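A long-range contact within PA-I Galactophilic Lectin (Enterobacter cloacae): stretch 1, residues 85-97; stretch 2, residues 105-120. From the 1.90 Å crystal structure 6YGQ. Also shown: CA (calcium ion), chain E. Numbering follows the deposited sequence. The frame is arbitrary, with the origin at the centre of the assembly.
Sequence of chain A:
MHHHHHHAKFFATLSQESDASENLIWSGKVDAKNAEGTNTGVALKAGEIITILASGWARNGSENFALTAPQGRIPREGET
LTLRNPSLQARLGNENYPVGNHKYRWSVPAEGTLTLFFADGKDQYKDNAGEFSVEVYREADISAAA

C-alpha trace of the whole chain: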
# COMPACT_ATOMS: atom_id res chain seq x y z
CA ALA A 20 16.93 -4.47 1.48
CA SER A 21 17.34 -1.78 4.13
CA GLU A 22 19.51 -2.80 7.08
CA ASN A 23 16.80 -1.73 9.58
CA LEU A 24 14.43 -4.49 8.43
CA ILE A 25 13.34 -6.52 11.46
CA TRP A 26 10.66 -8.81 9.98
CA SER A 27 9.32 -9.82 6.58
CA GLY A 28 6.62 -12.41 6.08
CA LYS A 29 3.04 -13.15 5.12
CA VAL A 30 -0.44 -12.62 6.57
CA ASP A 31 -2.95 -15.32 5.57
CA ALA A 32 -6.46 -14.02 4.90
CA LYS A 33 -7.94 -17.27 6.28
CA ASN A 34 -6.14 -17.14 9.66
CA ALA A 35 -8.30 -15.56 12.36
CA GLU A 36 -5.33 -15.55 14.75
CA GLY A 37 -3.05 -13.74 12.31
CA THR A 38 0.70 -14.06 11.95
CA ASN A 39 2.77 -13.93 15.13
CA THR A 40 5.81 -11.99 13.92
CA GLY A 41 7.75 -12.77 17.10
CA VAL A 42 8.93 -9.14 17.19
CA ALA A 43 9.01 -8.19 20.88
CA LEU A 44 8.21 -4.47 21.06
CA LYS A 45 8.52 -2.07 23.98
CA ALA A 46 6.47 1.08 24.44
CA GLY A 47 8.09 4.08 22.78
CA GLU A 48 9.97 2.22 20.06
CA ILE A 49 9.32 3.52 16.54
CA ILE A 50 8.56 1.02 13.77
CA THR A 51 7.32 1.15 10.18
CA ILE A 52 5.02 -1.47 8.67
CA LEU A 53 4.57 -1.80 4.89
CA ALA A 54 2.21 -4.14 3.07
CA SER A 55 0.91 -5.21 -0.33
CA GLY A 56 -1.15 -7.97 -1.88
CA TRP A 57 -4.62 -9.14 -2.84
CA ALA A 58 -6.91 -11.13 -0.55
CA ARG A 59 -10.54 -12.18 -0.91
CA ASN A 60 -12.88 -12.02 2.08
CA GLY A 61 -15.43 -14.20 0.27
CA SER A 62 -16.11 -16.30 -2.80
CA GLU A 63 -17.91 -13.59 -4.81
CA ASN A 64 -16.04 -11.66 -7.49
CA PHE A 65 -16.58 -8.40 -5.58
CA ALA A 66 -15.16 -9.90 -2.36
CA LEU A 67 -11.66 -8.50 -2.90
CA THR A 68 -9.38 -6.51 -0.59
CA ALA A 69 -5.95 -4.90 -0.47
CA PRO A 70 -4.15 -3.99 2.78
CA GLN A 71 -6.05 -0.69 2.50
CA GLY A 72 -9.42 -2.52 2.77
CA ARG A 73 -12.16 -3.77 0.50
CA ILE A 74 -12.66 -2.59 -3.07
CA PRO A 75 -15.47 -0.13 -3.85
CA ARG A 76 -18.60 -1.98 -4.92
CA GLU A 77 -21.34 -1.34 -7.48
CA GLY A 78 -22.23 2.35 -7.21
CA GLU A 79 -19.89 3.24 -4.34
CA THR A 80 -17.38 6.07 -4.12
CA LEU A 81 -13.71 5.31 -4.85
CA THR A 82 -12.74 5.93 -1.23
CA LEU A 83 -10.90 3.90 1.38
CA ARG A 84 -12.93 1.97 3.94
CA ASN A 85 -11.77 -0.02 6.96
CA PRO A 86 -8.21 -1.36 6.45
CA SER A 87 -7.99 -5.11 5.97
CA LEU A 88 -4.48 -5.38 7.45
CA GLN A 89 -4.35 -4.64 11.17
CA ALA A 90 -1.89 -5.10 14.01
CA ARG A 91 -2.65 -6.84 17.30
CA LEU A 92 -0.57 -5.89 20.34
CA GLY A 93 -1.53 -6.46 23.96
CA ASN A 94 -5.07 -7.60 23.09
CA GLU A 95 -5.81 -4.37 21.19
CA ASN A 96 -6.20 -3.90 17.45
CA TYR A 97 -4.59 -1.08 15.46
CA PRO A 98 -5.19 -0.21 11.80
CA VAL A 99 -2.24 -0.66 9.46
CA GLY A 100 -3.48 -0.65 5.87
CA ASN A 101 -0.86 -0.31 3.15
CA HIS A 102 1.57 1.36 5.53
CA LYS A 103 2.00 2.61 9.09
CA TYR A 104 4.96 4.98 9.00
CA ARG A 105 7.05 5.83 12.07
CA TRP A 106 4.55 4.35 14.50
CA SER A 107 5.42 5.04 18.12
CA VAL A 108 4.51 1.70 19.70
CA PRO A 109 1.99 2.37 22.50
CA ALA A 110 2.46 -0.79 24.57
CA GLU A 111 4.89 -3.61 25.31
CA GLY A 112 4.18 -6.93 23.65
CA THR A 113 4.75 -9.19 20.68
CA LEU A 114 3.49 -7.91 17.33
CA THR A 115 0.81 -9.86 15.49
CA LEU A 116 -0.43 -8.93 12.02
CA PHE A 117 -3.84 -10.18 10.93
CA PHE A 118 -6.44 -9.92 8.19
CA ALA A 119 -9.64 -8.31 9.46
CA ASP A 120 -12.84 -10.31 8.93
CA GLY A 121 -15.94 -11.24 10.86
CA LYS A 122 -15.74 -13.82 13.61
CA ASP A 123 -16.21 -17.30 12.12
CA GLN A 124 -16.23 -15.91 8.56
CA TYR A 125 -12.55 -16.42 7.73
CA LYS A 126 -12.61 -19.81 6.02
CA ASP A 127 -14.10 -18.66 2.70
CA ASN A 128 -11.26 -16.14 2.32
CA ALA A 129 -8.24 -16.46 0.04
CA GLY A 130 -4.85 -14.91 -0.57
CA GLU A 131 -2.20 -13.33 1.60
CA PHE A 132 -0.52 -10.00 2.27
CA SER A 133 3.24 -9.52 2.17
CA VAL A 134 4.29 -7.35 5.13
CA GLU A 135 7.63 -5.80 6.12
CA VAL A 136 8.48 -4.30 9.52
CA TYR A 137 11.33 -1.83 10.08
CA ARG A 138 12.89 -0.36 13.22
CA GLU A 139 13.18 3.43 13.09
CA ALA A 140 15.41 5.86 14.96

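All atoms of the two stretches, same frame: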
# COMPACT_ATOMS: atom_id res chain seq x y z
N ASN A 85 -12.57 0.51 5.86
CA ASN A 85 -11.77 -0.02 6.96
C ASN A 85 -10.57 -0.80 6.42
O ASN A 85 -10.75 -1.64 5.52
CB ASN A 85 -12.62 -0.91 7.86
CG ASN A 85 -13.71 -0.15 8.59
OD1 ASN A 85 -13.47 0.94 9.11
ND2 ASN A 85 -14.91 -0.71 8.62
N PRO A 86 -9.36 -0.57 6.93
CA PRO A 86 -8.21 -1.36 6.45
C PRO A 86 -8.39 -2.84 6.73
O PRO A 86 -8.94 -3.24 7.76
CB PRO A 86 -7.03 -0.78 7.24
CG PRO A 86 -7.65 -0.12 8.44
CD PRO A 86 -8.98 0.40 7.96
N SER A 87 -7.92 -3.67 5.79
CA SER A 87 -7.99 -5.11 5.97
C SER A 87 -6.80 -5.64 6.78
O SER A 87 -6.94 -6.62 7.50
CB SER A 87 -8.04 -5.81 4.61
OG SER A 87 -9.29 -5.59 3.98
N LEU A 88 -5.64 -5.00 6.65
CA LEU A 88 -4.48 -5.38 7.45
C LEU A 88 -4.46 -4.56 8.73
O LEU A 88 -4.49 -3.33 8.69
CB LEU A 88 -3.17 -5.17 6.68
CG LEU A 88 -1.91 -5.50 7.48
CD1 LEU A 88 -1.85 -6.98 7.83
CD2 LEU A 88 -0.66 -5.08 6.70
N GLN A 89 -4.38 -5.26 9.86
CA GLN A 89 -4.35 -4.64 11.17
C GLN A 89 -3.25 -5.30 11.99
O GLN A 89 -2.75 -6.37 11.65
CB GLN A 89 -5.70 -4.77 11.87
CG GLN A 89 -6.88 -4.48 10.95
CD GLN A 89 -8.03 -3.81 11.66
OE1 GLN A 89 -8.15 -3.88 12.88
NE2 GLN A 89 -8.89 -3.15 10.89
N ALA A 90 -2.87 -4.61 13.06
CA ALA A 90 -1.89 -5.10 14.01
C ALA A 90 -2.60 -5.42 15.32
O ALA A 90 -3.55 -4.72 15.71
CB ALA A 90 -0.79 -4.06 14.25
N ARG A 91 -2.17 -6.49 15.97
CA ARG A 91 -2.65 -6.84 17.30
C ARG A 91 -1.46 -6.80 18.25
O ARG A 91 -0.41 -7.40 17.98
CB ARG A 91 -3.31 -8.22 17.32
CG ARG A 91 -3.87 -8.61 18.68
CD ARG A 91 -5.26 -9.22 18.57
NE ARG A 91 -5.29 -10.37 17.67
CZ ARG A 91 -6.14 -10.53 16.66
NH1 ARG A 91 -7.05 -9.61 16.39
NH2 ARG A 91 -6.07 -11.62 15.91
N LEU A 92 -1.63 -6.10 19.37
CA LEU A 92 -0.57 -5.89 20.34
C LEU A 92 -1.24 -5.71 21.69
O LEU A 92 -2.06 -4.80 21.84
CB LEU A 92 0.28 -4.67 19.97
CG LEU A 92 1.48 -4.33 20.83
CD1 LEU A 92 2.63 -5.28 20.59
CD2 LEU A 92 1.91 -2.89 20.56
N GLY A 93 -0.93 -6.58 22.64
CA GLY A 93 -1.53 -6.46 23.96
C GLY A 93 -3.04 -6.50 23.96
O GLY A 93 -3.68 -5.71 24.66
N ASN A 94 -3.63 -7.39 23.16
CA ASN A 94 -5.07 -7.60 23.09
C ASN A 94 -5.83 -6.38 22.58
O ASN A 94 -7.03 -6.25 22.83
CB ASN A 94 -5.63 -8.02 24.46
CG ASN A 94 -5.45 -9.49 24.73
OD1 ASN A 94 -4.64 -9.89 25.57
ND2 ASN A 94 -6.19 -10.32 24.00
N GLU A 95 -5.16 -5.50 21.84
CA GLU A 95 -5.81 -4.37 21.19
C GLU A 95 -5.44 -4.37 19.72
O GLU A 95 -4.34 -4.78 19.34
CB GLU A 95 -5.41 -3.04 21.84
CG GLU A 95 -5.87 -2.90 23.28
CD GLU A 95 -7.38 -2.85 23.42
OE1 GLU A 95 -7.91 -3.36 24.43
OE2 GLU A 95 -8.05 -2.29 22.52
N ASN A 96 -6.38 -3.93 18.89
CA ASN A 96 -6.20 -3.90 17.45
C ASN A 96 -5.91 -2.48 16.99
O ASN A 96 -6.50 -1.52 17.49
CB ASN A 96 -7.44 -4.43 16.73
CG ASN A 96 -7.75 -5.87 17.10
OD1 ASN A 96 -6.85 -6.67 17.35
ND2 ASN A 96 -9.03 -6.21 17.14
N TYR A 97 -4.98 -2.35 16.04
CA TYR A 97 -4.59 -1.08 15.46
C TYR A 97 -4.64 -1.17 13.95
O TYR A 97 -4.18 -2.17 13.37
CB TYR A 97 -3.17 -0.69 15.90
CG TYR A 97 -2.98 -0.60 17.39
CD1 TYR A 97 -2.71 -1.73 18.14
CD2 TYR A 97 -3.08 0.62 18.05
CE1 TYR A 97 -2.54 -1.65 19.51
CE2 TYR A 97 -2.91 0.70 19.41
CZ TYR A 97 -2.64 -0.43 20.14
OH TYR A 97 -2.47 -0.35 21.50
N ARG A 105 6.51 5.26 10.84
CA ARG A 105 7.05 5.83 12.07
C ARG A 105 6.02 5.79 13.19
O ARG A 105 5.66 6.81 13.79
CB ARG A 105 7.56 7.25 11.83
CG ARG A 105 8.78 7.31 10.94
CD ARG A 105 9.40 8.70 10.91
NE ARG A 105 10.61 8.70 10.10
CZ ARG A 105 11.80 8.30 10.54
NH1 ARG A 105 11.95 7.88 11.79
NH2 ARG A 105 12.85 8.33 9.72
N TRP A 106 5.54 4.58 13.46
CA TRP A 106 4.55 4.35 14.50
C TRP A 106 5.24 4.26 15.85
O TRP A 106 6.10 3.39 16.06
CB TRP A 106 3.79 3.06 14.20
CG TRP A 106 2.73 2.71 15.20
CD1 TRP A 106 1.98 3.57 15.95
CD2 TRP A 106 2.28 1.39 15.54
NE1 TRP A 106 1.10 2.87 16.74
CE2 TRP A 106 1.27 1.53 16.51
CE3 TRP A 106 2.65 0.10 15.13
CZ2 TRP A 106 0.61 0.43 17.07
CZ3 TRP A 106 2.00 -0.98 15.68
CH2 TRP A 106 0.99 -0.81 16.64
N SER A 107 4.89 5.14 16.77
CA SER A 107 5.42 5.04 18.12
C SER A 107 4.60 4.00 18.87
O SER A 107 3.43 4.23 19.21
CB SER A 107 5.40 6.38 18.84
OG SER A 107 6.11 6.30 20.07
N VAL A 108 5.21 2.85 19.14
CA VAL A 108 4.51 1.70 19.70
C VAL A 108 3.91 2.09 21.05
O VAL A 108 4.63 2.62 21.92
CB VAL A 108 5.47 0.51 19.85
CG1 VAL A 108 4.76 -0.67 20.49
CG2 VAL A 108 6.06 0.13 18.50
N PRO A 109 2.61 1.87 21.27
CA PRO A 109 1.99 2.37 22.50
C PRO A 109 2.10 1.43 23.69
O PRO A 109 1.88 1.86 24.83
CB PRO A 109 0.52 2.57 22.09
CG PRO A 109 0.29 1.52 21.04
CD PRO A 109 1.62 1.32 20.32
N ALA A 110 2.43 0.16 23.47
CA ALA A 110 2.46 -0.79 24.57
C ALA A 110 3.49 -1.88 24.30
O ALA A 110 3.88 -2.13 23.16
CB ALA A 110 1.08 -1.42 24.81
N GLU A 111 3.93 -2.51 25.39
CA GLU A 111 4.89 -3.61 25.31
C GLU A 111 4.17 -4.91 24.97
O GLU A 111 3.12 -5.22 25.52
CB GLU A 111 5.63 -3.75 26.63
CG GLU A 111 6.70 -4.82 26.65
CD GLU A 111 7.44 -4.87 27.98
OE1 GLU A 111 6.80 -5.18 29.00
OE2 GLU A 111 8.66 -4.60 28.00
N GLY A 112 4.75 -5.66 24.05
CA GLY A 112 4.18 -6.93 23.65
C GLY A 112 4.78 -7.41 22.35
O GLY A 112 5.63 -6.75 21.74
N THR A 113 4.32 -8.59 21.94
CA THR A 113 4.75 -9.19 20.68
C THR A 113 3.77 -8.81 19.58
O THR A 113 2.54 -8.87 19.78
CB THR A 113 4.85 -10.71 20.80
OG1 THR A 113 5.79 -11.04 21.83
CG2 THR A 113 5.30 -11.32 19.48
N LEU A 114 4.30 -8.42 18.43
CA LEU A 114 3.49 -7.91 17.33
C LEU A 114 2.87 -9.06 16.55
O LEU A 114 3.56 -9.96 16.08
CB LEU A 114 4.35 -7.05 16.40
CG LEU A 114 3.70 -6.57 15.11
CD1 LEU A 114 2.55 -5.63 15.42
CD2 LEU A 114 4.72 -5.88 14.21
N THR A 115 1.55 -9.00 16.40
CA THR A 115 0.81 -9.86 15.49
C THR A 115 0.22 -9.01 14.38
O THR A 115 -0.19 -7.86 14.61
CB THR A 115 -0.29 -10.62 16.23
OG1 THR A 115 0.30 -11.66 17.01
CG2 THR A 115 -1.30 -11.22 15.27
N LEU A 116 0.19 -9.56 13.17
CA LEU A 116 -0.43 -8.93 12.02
C LEU A 116 -1.52 -9.87 11.52
O LEU A 116 -1.28 -11.07 11.38
CB LEU A 116 0.61 -8.64 10.93
CG LEU A 116 1.73 -7.69 11.37
CD1 LEU A 116 2.93 -7.78 10.44
CD2 LEU A 116 1.21 -6.26 11.44
N PHE A 117 -2.71 -9.33 11.28
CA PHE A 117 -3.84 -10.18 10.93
C PHE A 117 -4.71 -9.50 9.89
O PHE A 117 -4.71 -8.28 9.74
CB PHE A 117 -4.66 -10.56 12.19
CG PHE A 117 -5.50 -9.45 12.76
CD1 PHE A 117 -4.96 -8.52 13.63
CD2 PHE A 117 -6.85 -9.36 12.44
CE1 PHE A 117 -5.74 -7.51 14.16
CE2 PHE A 117 -7.64 -8.34 12.96
CZ PHE A 117 -7.08 -7.42 13.82
N PHE A 118 -5.42 -10.34 9.14
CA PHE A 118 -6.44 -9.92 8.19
C PHE A 118 -7.76 -9.77 8.93
O PHE A 118 -8.17 -10.67 9.66
CB PHE A 118 -6.56 -10.96 7.06
CG PHE A 118 -7.59 -10.62 6.02
CD1 PHE A 118 -8.87 -11.13 6.11
CD2 PHE A 118 -7.26 -9.81 4.94
CE1 PHE A 118 -9.82 -10.83 5.15
CE2 PHE A 118 -8.21 -9.51 3.98
CZ PHE A 118 -9.49 -10.02 4.08
N ALA A 119 -8.42 -8.63 8.74
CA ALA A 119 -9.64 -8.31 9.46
C ALA A 119 -10.85 -8.91 8.75
O ALA A 119 -11.10 -8.61 7.58
CB ALA A 119 -9.80 -6.80 9.60
N ASP A 120 -11.60 -9.75 9.46
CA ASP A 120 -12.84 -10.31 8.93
C ASP A 120 -13.73 -10.65 10.11
O ASP A 120 -13.30 -10.65 11.27
CB ASP A 120 -12.58 -11.54 8.06
CG ASP A 120 -13.73 -11.83 7.11
OD1 ASP A 120 -14.71 -11.06 7.09
OD2 ASP A 120 -13.65 -12.85 6.38
CA CA E . -15.01 -14.18 4.78
O HOH W 1 -11.14 -6.72 5.76
O HOH W 2 1.26 -8.67 22.79
O HOH W 3 -16.39 -12.24 5.47
O HOH W 4 -17.46 -14.59 4.28

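Strand 88-92 runs antiparallel to strand 112-118, and the two lie side by side in one sheet. Backbone hydrogen bonds set the register. Gln89 N donates to Phe117 O and Phe117 N to Gln89 O, both at 3.0 Å. Arg91 N reaches Thr115 O at 2.8 Å, and Thr115 N returns to Arg91 O at 3.0 Å. Just past the strand ends, Ala119 N donates to Ser87 O at 2.8 Å. Leu88 and Ala90 fall opposite Phe118 and Leu116 as non-hydrogen-bonded pairs. Here CA-H...O contacts help fill the gaps, as from Ala90 CA to Thr115 O at 3.3 Å.

Side chains alternate between the two faces. One face carries Gln89, Arg91, Thr115 and Phe117. Phe117 has chi1 p (74°), and its ring leans over the neighbouring strand, with CZ 3.6 Å from Gln89 CB. The Arg91 guanidinium lies flat on this ring, with centres 4.0 Å apart and planes at 27°. Its CZ sits over the ring face, so the cation meets the pi electrons directly. Arg91 starts with chi1 t, but chi2 is off its wells at 135° and chi3 is p. This path folds the side chain back over the ring. Arg91 NH1 also donates to Asn96 OD1 at 3.1 Å, which helps hold the pose. Gln89 has chi1 m and an off-well chi2 of -146°; its NE2 donates to Pro86 O at 3.1 Å.

The other face is apolar. Ala90 is small, and its CB meets Leu114 CD1 at 3.9 Å and Leu116 CD2 at 4.1 Å. Leu88 is t, p, and its CD1 lies 4.3 Å from Leu116 CB.

A type I' turn runs from Leu92 to Glu95, with Gly93 and Asn94 at its centre. Leu92 is also t, p. Its CB points sideways, but its end comes nearer to stretch 2. There CD2 packs 3.6 Å from Val108 CG1, and CD1 lies 3.5 Å from Gly112 C. Gly112 leaves room for this leucine: an ideal CB on it would be a tight 3.3 Å from Leu92 CD1. Water 2 links Gly93 N (3.0 Å) to Thr113 O (3.3 Å).

The CA-to-CB bond of Tyr97 points toward stretch 2, and chi1 is m. Trp106 CZ2 lies over one face of its ring, 3.7 Å from Tyr97 CG, although the ring planes meet obliquely at 55°. Tyr97 CZ is 3.6 Å from Pro109 CG, extending the apolar contact.

At the far end, water 1 bridges Ser87 OG (2.8 Å) and Ala119 O (2.6 Å). Asp120 OD2 binds the calcium ion CA at 2.5 Å.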